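Local coordinates for protein leucyl-trna synthetase (Plasmodium falciparum, PDB 5FOC) that is the editing domain of a cytosolic leucyl-tRNA synthetase, which probably deacylates mischarged tRNA while the whole enzyme attaches leucine to its tRNA, at residues A[8-13]-A[249-254]. The protein carries 2 engineered substitutions. Residues are numbered along the deposited sequence; the frame is centred on the assembly and turned at random.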
# COMPACT_ATOMS: atom_id res chain seq x y z
N TYR A 8 8.03 6.11 -8.93
CA TYR A 8 6.76 5.85 -8.24
C TYR A 8 6.66 6.83 -7.09
O TYR A 8 7.69 7.28 -6.56
CB TYR A 8 6.73 4.43 -7.69
CG TYR A 8 6.80 3.35 -8.75
CD1 TYR A 8 8.05 2.96 -9.29
CD2 TYR A 8 5.66 2.84 -9.33
CE1 TYR A 8 8.10 2.00 -10.29
CE2 TYR A 8 5.69 1.87 -10.31
CZ TYR A 8 6.95 1.49 -10.82
OH TYR A 8 6.94 0.53 -11.77
N THR A 9 5.42 7.10 -6.64
CA THR A 9 5.21 7.84 -5.41
C THR A 9 4.72 6.80 -4.40
O THR A 9 3.83 6.05 -4.71
CB THR A 9 4.19 8.97 -5.55
OG1 THR A 9 4.59 9.86 -6.58
CG2 THR A 9 4.11 9.76 -4.25
N LEU A 10 5.47 6.65 -3.35
CA LEU A 10 5.04 5.82 -2.21
C LEU A 10 4.28 6.69 -1.22
O LEU A 10 4.71 7.76 -0.83
CB LEU A 10 6.23 5.15 -1.52
CG LEU A 10 7.22 4.40 -2.41
CD1 LEU A 10 8.25 3.71 -1.53
CD2 LEU A 10 6.52 3.46 -3.35
N ILE A 11 3.10 6.20 -0.83
CA ILE A 11 2.23 6.88 0.13
C ILE A 11 2.25 6.06 1.41
O ILE A 11 2.17 4.84 1.36
CB ILE A 11 0.82 7.03 -0.46
CG1 ILE A 11 0.88 7.92 -1.74
CG2 ILE A 11 -0.15 7.64 0.56
CD1 ILE A 11 -0.42 8.06 -2.49
N LYS A 12 2.37 6.79 2.54
CA LYS A 12 2.30 6.15 3.87
C LYS A 12 0.87 5.75 4.17
O LYS A 12 0.03 6.60 4.25
CB LYS A 12 2.85 7.06 4.92
CG LYS A 12 4.36 7.22 4.85
CD LYS A 12 4.87 8.31 5.73
CE LYS A 12 6.36 8.53 5.70
NZ LYS A 12 6.68 9.69 6.54
N ILE A 13 0.65 4.46 4.23
CA ILE A 13 -0.67 3.92 4.49
C ILE A 13 -0.63 3.36 5.93
O ILE A 13 -0.14 2.29 6.19
CB ILE A 13 -1.10 2.85 3.45
CG1 ILE A 13 -1.24 3.47 2.06
CG2 ILE A 13 -2.42 2.21 3.82
CD1 ILE A 13 -1.52 2.47 0.96
N ASN A 249 7.35 -8.10 -8.77
CA ASN A 249 8.55 -7.46 -9.25
C ASN A 249 8.41 -5.96 -9.52
O ASN A 249 9.38 -5.34 -9.94
CB ASN A 249 9.11 -8.20 -10.48
CG ASN A 249 8.17 -8.20 -11.67
OD1 ASN A 249 6.96 -8.09 -11.53
ND2 ASN A 249 8.72 -8.37 -12.84
N ILE A 250 7.28 -5.35 -9.14
CA ILE A 250 7.03 -3.94 -9.38
C ILE A 250 6.90 -3.23 -8.02
O ILE A 250 6.00 -3.61 -7.20
CB ILE A 250 5.75 -3.74 -10.20
CG1 ILE A 250 5.88 -4.37 -11.61
CG2 ILE A 250 5.36 -2.25 -10.25
CD1 ILE A 250 6.98 -3.77 -12.39
N SER A 251 7.78 -2.29 -7.74
CA SER A 251 7.72 -1.43 -6.57
C SER A 251 7.50 -2.26 -5.28
O SER A 251 8.12 -3.28 -5.06
CB SER A 251 6.65 -0.36 -6.81
OG SER A 251 6.72 0.68 -5.86
N THR A 252 6.58 -1.77 -4.42
CA THR A 252 6.38 -2.40 -3.11
C THR A 252 5.26 -3.46 -3.01
O THR A 252 5.15 -4.09 -1.94
CB THR A 252 5.95 -1.31 -2.08
OG1 THR A 252 4.77 -0.67 -2.55
CG2 THR A 252 7.01 -0.26 -1.94
N GLY A 253 4.46 -3.59 -4.06
CA GLY A 253 3.51 -4.67 -4.18
C GLY A 253 2.29 -4.31 -3.29
O GLY A 253 1.50 -5.21 -3.04
N ILE A 254 2.11 -3.04 -2.99
CA ILE A 254 0.89 -2.56 -2.23
C ILE A 254 0.42 -1.36 -3.03
O ILE A 254 1.22 -0.45 -3.32
CB ILE A 254 1.28 -2.12 -0.84
CG1 ILE A 254 1.85 -3.31 -0.09
CG2 ILE A 254 -0.01 -1.61 -0.12
CD1 ILE A 254 2.80 -3.03 1.06
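Ile250 meets Tyr8 at the phenolic end of the ring: its CG2 methyl lies 3.5 Å from Tyr8 OH, and the two side chains cross at about a right angle. With CG2 anti to its own backbone N, Ile250 turns this branch toward the hydroxyl. Ser251 comes next, over a ring face. Its CB stands 4.1 Å from the centroid of the Tyr8 ring and 6° off the normal, which defines a CH-pi contact over the ring centre. OG, anti to the backbone N (chi1 -167°), stays over the same face beside Tyr8 CG and also lies 3.8 Å from Leu10 CD2. Although it has carbon neighbours here, this buried hydroxyl is satisfied by a hydrogen bond with Ser126 of strand 120-127. Thr252 splits its two branches between apolar and polar partners: CG2 packs 4.0 Å from Leu10 CD2, while OG1 hydrogen-bonds to Leu124 O. At Ile254, CG2 approaches Ile13 CD1 loosely, at 4.5 Å. No hydrogen bond joins the two segments directly; strands 120-127 and 369-373 pair with 8-13 through their backbones. Ser251 and Thr252 occupy the central positions of a type II' beta turn from Ile250 to Gly253, and their side chains pack against the central mixed sheet in the editing domain of this class Ia leucyl-tRNA synthetase.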